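Local structure of O-methyltransferase, putative (Bacillus cereus, 3DUL) at residues P44-F49 against L205-S210; A148-A153 against E192-E197; V200-L205 against G215-V220. The protein probably transfers the methyl group of S-adenosyl-L-methionine to a hydroxyl oxygen of an acceptor molecule that has not been identified, working as a dimer of Rossmann-like subunits. All coordinates share one frame; numbering follows the deposited sequence.

Contact 1: P44-F49 against L205-S210; sequences PTQGKF and LQTVGS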
loop_
_atom_site.group_PDB
_atom_site.type_symbol
_atom_site.label_atom_id
_atom_site.label_comp_id
_atom_site.label_asym_id
_atom_site.label_seq_id
_atom_site.Cartn_x
_atom_site.Cartn_y
_atom_site.Cartn_z
ATOM N N PRO B 44 -1.834 10.631 9.057
ATOM C CA PRO B 44 -2.973 10.806 8.155
ATOM C C PRO B 44 -2.749 10.009 6.862
ATOM O O PRO B 44 -3.695 9.457 6.297
ATOM C CB PRO B 44 -2.984 12.310 7.900
ATOM C CG PRO B 44 -2.480 12.868 9.189
ATOM C CD PRO B 44 -1.340 11.936 9.540
ATOM N N THR B 45 -1.501 9.963 6.391
ATOM C CA THR B 45 -1.195 9.217 5.168
ATOM C C THR B 45 -1.431 7.720 5.367
ATOM O O THR B 45 -1.859 7.032 4.439
ATOM C CB THR B 45 0.262 9.464 4.662
ATOM O OG1 THR B 45 1.192 9.355 5.749
ATOM C CG2 THR B 45 0.378 10.844 4.010
ATOM N N GLN B 46 -1.163 7.203 6.565
ATOM C CA GLN B 46 -1.422 5.787 6.813
ATOM C C GLN B 46 -2.931 5.570 6.936
ATOM O O GLN B 46 -3.469 4.562 6.483
ATOM C CB GLN B 46 -0.740 5.287 8.091
ATOM C CG GLN B 46 -0.858 3.768 8.210
ATOM C CD GLN B 46 -0.460 3.229 9.563
ATOM O OE1 GLN B 46 -1.062 3.571 10.586
ATOM N NE2 GLN B 46 0.551 2.372 9.579
ATOM N N GLY B 47 -3.617 6.518 7.565
ATOM C CA GLY B 47 -5.056 6.403 7.699
ATOM C C GLY B 47 -5.683 6.353 6.315
ATOM O O GLY B 47 -6.556 5.532 6.039
ATOM N N LYS B 48 -5.225 7.238 5.440
ATOM C CA LYS B 48 -5.732 7.298 4.075
ATOM C C LYS B 48 -5.458 5.957 3.382
ATOM O O LYS B 48 -6.316 5.407 2.686
ATOM C CB LYS B 48 -5.020 8.416 3.323
ATOM C CG LYS B 48 -5.921 9.516 2.842
ATOM C CD LYS B 48 -6.856 9.030 1.754
ATOM C CE LYS B 48 -7.641 10.196 1.193
ATOM N NZ LYS B 48 -6.734 11.290 0.735
ATOM N N PHE B 49 -4.244 5.456 3.567
ATOM C CA PHE B 49 -3.835 4.180 2.986
ATOM C C PHE B 49 -4.817 3.099 3.410
ATOM O O PHE B 49 -5.262 2.278 2.606
ATOM C CB PHE B 49 -2.433 3.808 3.472
ATOM C CG PHE B 49 -2.002 2.426 3.074
ATOM C CD1 PHE B 49 -1.464 2.182 1.816
ATOM C CD2 PHE B 49 -2.143 1.363 3.961
ATOM C CE1 PHE B 49 -1.068 0.895 1.445
ATOM C CE2 PHE B 49 -1.752 0.074 3.598
ATOM C CZ PHE B 49 -1.211 -0.157 2.335
ATOM N N LEU B 205 6.229 -1.699 4.073
ATOM C CA LEU B 205 6.144 -0.321 3.611
ATOM C C LEU B 205 6.297 0.639 4.786
ATOM O O LEU B 205 6.344 0.221 5.937
ATOM C CB LEU B 205 4.771 -0.072 2.986
ATOM C CG LEU B 205 4.234 -1.212 2.130
ATOM C CD1 LEU B 205 2.714 -1.177 2.108
ATOM C CD2 LEU B 205 4.829 -1.098 0.739
ATOM N N GLN B 206 6.363 1.926 4.480
ATOM C CA GLN B 206 6.456 2.949 5.511
ATOM C C GLN B 206 5.695 4.166 4.999
ATOM O O GLN B 206 5.499 4.331 3.791
ATOM C CB GLN B 206 7.915 3.326 5.787
ATOM C CG GLN B 206 8.530 4.262 4.757
ATOM C CD GLN B 206 9.958 4.669 5.099
ATOM O OE1 GLN B 206 10.543 5.540 4.452
ATOM N NE2 GLN B 206 10.528 4.033 6.115
ATOM N N THR B 207 5.257 5.004 5.927
ATOM C CA THR B 207 4.536 6.219 5.592
ATOM C C THR B 207 4.948 7.217 6.673
ATOM O O THR B 207 5.270 6.806 7.788
ATOM C CB THR B 207 3.011 5.976 5.618
ATOM O OG1 THR B 207 2.337 7.091 5.025
ATOM C CG2 THR B 207 2.520 5.789 7.046
ATOM N N VAL B 208 4.965 8.509 6.357
ATOM C CA VAL B 208 5.373 9.491 7.358
ATOM C C VAL B 208 4.286 9.712 8.395
ATOM O O VAL B 208 3.107 9.518 8.119
ATOM C CB VAL B 208 5.731 10.860 6.728
ATOM C CG1 VAL B 208 4.472 11.593 6.290
ATOM C CG2 VAL B 208 6.518 11.694 7.728
ATOM N N GLY B 209 4.700 10.119 9.592
ATOM C CA GLY B 209 3.756 10.378 10.663
ATOM C C GLY B 209 4.186 11.609 11.439
ATOM O O GLY B 209 5.189 12.238 11.102
ATOM N N SER B 210 3.441 11.950 12.486
ATOM C CA SER B 210 3.763 13.117 13.297
ATOM C C SER B 210 5.130 13.008 13.961
ATOM O O SER B 210 5.902 13.968 13.961
ATOM C CB SER B 210 2.687 13.333 14.362
ATOM O OG SER B 210 2.533 12.189 15.180
HETATM O O HOH W 1 0.906 11.621 7.401
#
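Two threonine hydroxyls supply the polar core of this helix-to-strand contact: OG1 of Thr45 and OG1 of Thr207 are hydrogen-bonded at 2.6 Å. The side chains run antiparallel, flank to flank, and CB of Thr45 also comes within 3.2 Å of OG1 of Thr207. On the helix, OG1 of Thr45 is tucked between its backbone N and carbonyl carbon (chi1 47°). From there it also bonds to OG of Ser43, just ahead of the helix. OG1 of Thr207 takes a second partner as well, Ala204 O of the second subunit, and this buried pair of hydroxyls therefore sits in a chain of bonds that crosses the dimer interface.

A single water extends the polar seam to Val208. It accepts from Thr45 N at 3.1 Å and donates to Val208 O at 3.1 Å, bridging the first turn of the helix to the strand backbone.

The fold is the Rossmann-like sheet of class I methyltransferases, in which helix 44-57 packs on one side. Here it meets strand 200-209, the outermost strand of this chain's sheet on that flank; the axes of the two segments approach to 7.3 Å, their N-to-C directions 133° apart.

Apolar contacts fill the rest. The methyl branch of Thr207, CG2, presses on CB of Gln46 at 3.5 Å, the two side chains crossing at about a right angle. The extended Gln46 chain continues past this methyl to give its NE2 to Asp166 OD2. One turn further along, CZ of Phe49 meets CD1 of Leu205 at 4.1 Å, again nearly perpendicular; Phe49 of the second subunit packs on Leu205 too.

Contact 2: A148-A153 against E192-E197; sequences AYFEWA and ELIAAE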
loop_
_atom_site.group_PDB
_atom_site.type_symbol
_atom_site.label_atom_id
_atom_site.label_comp_id
_atom_site.label_asym_id
_atom_site.label_seq_id
_atom_site.Cartn_x
_atom_site.Cartn_y
_atom_site.Cartn_z
ATOM N N ALA B 148 1.796 -12.879 18.334
ATOM C CA ALA B 148 0.533 -13.498 18.707
ATOM C C ALA B 148 -0.650 -12.978 17.898
ATOM O O ALA B 148 -1.462 -13.757 17.402
ATOM C CB ALA B 148 0.259 -13.284 20.190
ATOM N N TYR B 149 -0.757 -11.659 17.784
ATOM C CA TYR B 149 -1.871 -11.065 17.054
ATOM C C TYR B 149 -1.837 -11.426 15.574
ATOM O O TYR B 149 -2.879 -11.553 14.935
ATOM C CB TYR B 149 -1.882 -9.547 17.253
ATOM C CG TYR B 149 -2.158 -9.150 18.697
ATOM C CD1 TYR B 149 -2.621 -10.090 19.621
ATOM C CD2 TYR B 149 -1.939 -7.847 19.140
ATOM C CE1 TYR B 149 -2.850 -9.747 20.956
ATOM C CE2 TYR B 149 -2.169 -7.490 20.478
ATOM C CZ TYR B 149 -2.621 -8.444 21.375
ATOM O OH TYR B 149 -2.836 -8.108 22.694
ATOM N N PHE B 150 -0.638 -11.599 15.034
ATOM C CA PHE B 150 -0.523 -11.976 13.630
ATOM C C PHE B 150 -1.095 -13.377 13.447
ATOM O O PHE B 150 -1.906 -13.607 12.550
ATOM C CB PHE B 150 0.930 -11.961 13.167
ATOM C CG PHE B 150 1.128 -12.600 11.820
ATOM C CD1 PHE B 150 0.656 -11.981 10.672
ATOM C CD2 PHE B 150 1.741 -13.846 11.710
ATOM C CE1 PHE B 150 0.786 -12.595 9.426
ATOM C CE2 PHE B 150 1.877 -14.468 10.472
ATOM C CZ PHE B 150 1.397 -13.840 9.327
ATOM N N GLU B 151 -0.669 -14.316 14.292
ATOM C CA GLU B 151 -1.169 -15.687 14.197
ATOM C C GLU B 151 -2.675 -15.730 14.400
ATOM O O GLU B 151 -3.379 -16.496 13.736
ATOM C CB GLU B 151 -0.470 -16.597 15.224
ATOM C CG GLU B 151 0.983 -16.934 14.893
ATOM C CD GLU B 151 1.144 -17.628 13.551
ATOM O OE1 GLU B 151 0.387 -18.584 13.271
ATOM O OE2 GLU B 151 2.033 -17.223 12.771
ATOM N N TRP B 152 -3.187 -14.906 15.315
ATOM C CA TRP B 152 -4.625 -14.879 15.530
ATOM C C TRP B 152 -5.340 -14.237 14.335
ATOM O O TRP B 152 -6.451 -14.628 14.002
ATOM C CB TRP B 152 -4.985 -14.142 16.832
ATOM C CG TRP B 152 -5.188 -15.114 17.969
ATOM C CD1 TRP B 152 -4.273 -15.474 18.925
ATOM C CD2 TRP B 152 -6.338 -15.943 18.187
ATOM N NE1 TRP B 152 -4.785 -16.480 19.717
ATOM C CE2 TRP B 152 -6.049 -16.784 19.287
ATOM C CE3 TRP B 152 -7.586 -16.059 17.555
ATOM C CZ2 TRP B 152 -6.965 -17.730 19.768
ATOM C CZ3 TRP B 152 -8.495 -17.000 18.035
ATOM C CH2 TRP B 152 -8.177 -17.824 19.134
ATOM N N ALA B 153 -4.700 -13.259 13.703
ATOM C CA ALA B 153 -5.289 -12.600 12.521
ATOM C C ALA B 153 -5.509 -13.673 11.454
ATOM O O ALA B 153 -6.597 -13.788 10.871
ATOM C CB ALA B 153 -4.341 -11.533 11.994
ATOM N N GLU B 192 10.729 -12.482 10.311
ATOM C CA GLU B 192 11.242 -13.822 10.069
ATOM C C GLU B 192 10.088 -14.776 10.328
ATOM O O GLU B 192 9.957 -15.811 9.675
ATOM C CB GLU B 192 12.416 -14.117 11.005
ATOM C CG GLU B 192 13.728 -13.521 10.527
ATOM C CD GLU B 192 14.786 -13.493 11.606
ATOM O OE1 GLU B 192 14.839 -14.445 12.411
ATOM O OE2 GLU B 192 15.573 -12.524 11.643
ATOM N N LEU B 193 9.245 -14.397 11.283
ATOM C CA LEU B 193 8.065 -15.170 11.643
ATOM C C LEU B 193 7.182 -15.208 10.400
ATOM O O LEU B 193 6.748 -16.275 9.963
ATOM C CB LEU B 193 7.308 -14.466 12.772
ATOM C CG LEU B 193 6.184 -15.168 13.543
ATOM C CD1 LEU B 193 5.239 -14.113 14.061
ATOM C CD2 LEU B 193 5.432 -16.149 12.674
ATOM N N ILE B 194 6.926 -14.027 9.838
ATOM C CA ILE B 194 6.098 -13.898 8.638
ATOM C C ILE B 194 6.702 -14.705 7.495
ATOM O O ILE B 194 5.999 -15.440 6.803
ATOM C CB ILE B 194 5.996 -12.429 8.166
ATOM C CG1 ILE B 194 5.548 -11.529 9.318
ATOM C CG2 ILE B 194 5.009 -12.328 7.011
ATOM C CD1 ILE B 194 4.177 -11.847 9.842
ATOM N N ALA B 195 8.008 -14.552 7.298
ATOM C CA ALA B 195 8.709 -15.281 6.250
ATOM C C ALA B 195 8.545 -16.777 6.494
ATOM O O ALA B 195 8.507 -17.574 5.556
ATOM C CB ALA B 195 10.183 -14.910 6.254
ATOM N N ALA B 196 8.433 -17.150 7.764
ATOM C CA ALA B 196 8.277 -18.550 8.141
ATOM C C ALA B 196 6.821 -18.995 8.101
ATOM O O ALA B 196 6.499 -20.108 8.520
ATOM C CB ALA B 196 8.855 -18.781 9.536
ATOM N N GLU B 197 5.945 -18.122 7.602
ATOM C CA GLU B 197 4.524 -18.437 7.503
ATOM C C GLU B 197 4.085 -18.579 6.043
ATOM O O GLU B 197 3.788 -17.590 5.371
ATOM C CB GLU B 197 3.688 -17.355 8.191
ATOM C CG GLU B 197 2.194 -17.597 8.102
ATOM C CD GLU B 197 1.786 -18.972 8.600
ATOM O OE1 GLU B 197 1.761 -19.187 9.834
ATOM O OE2 GLU B 197 1.497 -19.841 7.754
#
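The delta methyl of Ile194 sits squarely over the ring of Phe150, 3.3 Å from its centroid and only 6° off the ring normal, a close CH-pi contact. It joins two helices of the Rossmann-like methyltransferase fold, 146-155 and 188-195, through side chains alone; no hydrogen bond crosses between the segments. All six ring carbons lie at similar distances from this one methyl, as its central position demands. Glu197 approaches the same ring differently: its CG lies at the edge, near the ring plane, 3.9 Å from CE2. Leu193 adds a looser apolar touch, CD1 to CD2 of Phe150 at 4.2 Å.

Torsions and chain ends set up these approaches. Phe150 CG stands anti to the backbone N (chi1 169°), which sends the ring across toward the second helix, while the terminal methyl of Ile194 comes to rest on it. Glu197 can reach the edge because the chain has already left the helix at Ala196, and a bend at chi2 turns its carboxylate away from the ring toward that of Glu151.

Further out, Val200 of the following strand packs against both Phe150 and Ile194, closing the apolar cluster on the sheet side, and Leu18 of the second subunit also touches Ile194. Toward solvent the contact becomes acidic. The carboxylates of Glu151 and Glu197 come from opposite directions with their planes 37° apart, a proximity that would probably be unfavourable if both are charged. Arg199 may ease it: its backbone N bonds to OE2 of Glu197, and its guanidinium forms a weak, long ion pair with Glu151. OE2 of Glu151 stands 3.5 Å from OE1 of Glu197 and 3.6 Å from CD2 of Leu193.

Contact 3: V200-L205 against G215-V220; sequences VSATAL and GFIMAV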
loop_
_atom_site.group_PDB
_atom_site.type_symbol
_atom_site.label_atom_id
_atom_site.label_comp_id
_atom_site.label_asym_id
_atom_site.label_seq_id
_atom_site.Cartn_x
_atom_site.Cartn_y
_atom_site.Cartn_z
ATOM N N VAL B 200 0.842 -16.928 4.012
ATOM C CA VAL B 200 0.737 -15.524 3.624
ATOM C C VAL B 200 1.867 -15.072 2.711
ATOM O O VAL B 200 2.948 -15.661 2.688
ATOM C CB VAL B 200 0.735 -14.587 4.859
ATOM C CG1 VAL B 200 -0.310 -15.039 5.859
ATOM C CG2 VAL B 200 2.111 -14.555 5.490
ATOM N N SER B 201 1.601 -14.015 1.957
ATOM C CA SER B 201 2.576 -13.412 1.060
ATOM C C SER B 201 2.587 -11.960 1.535
ATOM O O SER B 201 1.525 -11.365 1.676
ATOM C CB SER B 201 2.079 -13.492 -0.386
ATOM O OG SER B 201 3.039 -12.957 -1.271
ATOM N N ALA B 202 3.759 -11.387 1.778
ATOM C CA ALA B 202 3.791 -10.023 2.286
ATOM C C ALA B 202 4.936 -9.150 1.828
ATOM O O ALA B 202 5.917 -9.623 1.265
ATOM C CB ALA B 202 3.780 -10.057 3.816
ATOM N N THR B 203 4.788 -7.852 2.083
ATOM C CA THR B 203 5.813 -6.871 1.783
ATOM C C THR B 203 5.820 -5.884 2.949
ATOM O O THR B 203 4.951 -5.943 3.831
ATOM C CB THR B 203 5.548 -6.119 0.445
ATOM O OG1 THR B 203 6.681 -5.302 0.138
ATOM C CG2 THR B 203 4.312 -5.236 0.545
ATOM N N ALA B 204 6.811 -5.005 2.976
ATOM C CA ALA B 204 6.912 -4.015 4.040
ATOM C C ALA B 204 6.951 -2.621 3.442
ATOM O O ALA B 204 7.628 -2.384 2.441
ATOM C CB ALA B 204 8.158 -4.265 4.877
ATOM N N LEU B 205 6.229 -1.699 4.073
ATOM C CA LEU B 205 6.144 -0.321 3.611
ATOM C C LEU B 205 6.297 0.639 4.786
ATOM O O LEU B 205 6.344 0.221 5.937
ATOM C CB LEU B 205 4.771 -0.072 2.986
ATOM C CG LEU B 205 4.234 -1.212 2.130
ATOM C CD1 LEU B 205 2.714 -1.177 2.108
ATOM C CD2 LEU B 205 4.829 -1.098 0.739
ATOM N N GLY B 215 6.432 2.188 10.220
ATOM C CA GLY B 215 6.809 1.017 9.451
ATOM C C GLY B 215 5.713 -0.021 9.584
ATOM O O GLY B 215 5.198 -0.233 10.681
ATOM N N PHE B 216 5.322 -0.661 8.483
ATOM C CA PHE B 216 4.285 -1.682 8.578
ATOM C C PHE B 216 4.351 -2.758 7.505
ATOM O O PHE B 216 4.942 -2.570 6.448
ATOM C CB PHE B 216 2.884 -1.050 8.582
ATOM C CG PHE B 216 2.559 -0.254 7.346
ATOM C CD1 PHE B 216 2.985 1.062 7.212
ATOM C CD2 PHE B 216 1.807 -0.817 6.325
ATOM C CE1 PHE B 216 2.666 1.813 6.076
ATOM C CE2 PHE B 216 1.481 -0.076 5.180
ATOM C CZ PHE B 216 1.911 1.239 5.057
ATOM N N ILE B 217 3.747 -3.898 7.807
ATOM C CA ILE B 217 3.715 -5.018 6.873
ATOM C C ILE B 217 2.342 -5.069 6.213
ATOM O O ILE B 217 1.332 -4.741 6.825
ATOM C CB ILE B 217 3.939 -6.370 7.590
ATOM C CG1 ILE B 217 3.929 -7.512 6.570
ATOM C CG2 ILE B 217 2.844 -6.605 8.614
ATOM C CD1 ILE B 217 3.888 -8.896 7.181
HETATM N N MSE B 218 2.318 -5.450 4.943
HETATM C CA MSE B 218 1.065 -5.603 4.237
HETATM C C MSE B 218 1.124 -7.045 3.756
HETATM O O MSE B 218 2.049 -7.414 3.035
HETATM C CB MSE B 218 0.973 -4.665 3.029
HETATM C CG MSE B 218 -0.289 -4.888 2.229
HETATM SE SE MSE B 218 -0.443 -3.740 0.677
HETATM C CE MSE B 218 0.295 -4.942 -0.668
ATOM N N ALA B 219 0.161 -7.859 4.165
ATOM C CA ALA B 219 0.151 -9.255 3.755
ATOM C C ALA B 219 -1.202 -9.707 3.229
ATOM O O ALA B 219 -2.242 -9.144 3.578
ATOM C CB ALA B 219 0.565 -10.135 4.927
ATOM N N VAL B 220 -1.184 -10.730 2.380
ATOM C CA VAL B 220 -2.417 -11.287 1.844
ATOM C C VAL B 220 -2.407 -12.790 2.106
ATOM O O VAL B 220 -1.424 -13.471 1.808
ATOM C CB VAL B 220 -2.553 -11.048 0.325
ATOM C CG1 VAL B 220 -3.887 -11.593 -0.155
ATOM C CG2 VAL B 220 -2.451 -9.560 0.020
#
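Leu205 lies across the ring of Phe216 where the beta hairpin of strands 200-209 and 212-221 pairs them as antiparallel neighbours. This hairpin forms the 7-6 edge of the 3-2-1-4-5-7-6 sheet of class I methyltransferases. CB of Leu205 stands over one face of the ring, 4.1 Å from its centroid and shifted toward the rim, in a CH-pi contact; CD1 reaches CE2 at 3.5 Å. The ring lies under its partner because CG of Phe216 is placed between the backbone N and carbonyl carbon (chi1 61°), which folds the phenyl group over toward the neighbouring strand and brings the carbonyl O of Leu205 over a face as well.

Selenomethionine Met218 follows on the same side of the sheet. Its CB touches CD1 of Leu205 at 4.0 Å, and its chain runs on toward Phe49 and Leu53 of helix 44-57. Thr203, paired directly with Met218, turns its hydroxyl to Thr45 O of the second subunit, so this face of the chain's outermost strand also serves the dimer.

The reverse face carries Ala202, Ala204, Ile217 and Ala219. Ala202 and Ala219 form a non-hydrogen-bonded pair whose methyls stand side by side, CB to CB at 3.4 Å, a snug fit for two carbons. The extended Ile217 chain lies alongside and sets CD1 3.6 Å from the same CB of Ala202. Ile194 of helix 188-195 covers Ala202 and Ile217.

Three hydrogen-bonded pairs hold this register: Ser201 with Val220, Thr203 with Met218, and Leu205 with Phe216, each joined by two backbone bonds. In the last pair one bond is nearly straight, Leu205 N donating to Phe216 O at 2.8 Å with an N-H...O angle of 174°.

In the fold
Contacts 1 and 3 both use strand 200-209, which follows helix 188-195 of contact 2 in the chain and packs on it. They share Leu205 and touch directly: CE2 of Phe49 lies 3.6 Å from CE2 of Phe216, and CZ of Phe49 4.0 Å from SE of Met218, making one hydrophobic layer between helix 44-57 and the sheet. Contact 2 covers the other face of the hairpin, CG2 of Ile194 reaching CD1 of Ile217 at 3.6 Å; it does not touch contact 1, their centres about 22 Å apart. All three adjoin the second subunit. Contact 1 lies near the S-adenosyl-L-homocysteine site, the Gln46 side chain about 5 Å from that of Ser72; ligand-binding Tyr149 is on segment 148-153 but does not touch 192-197.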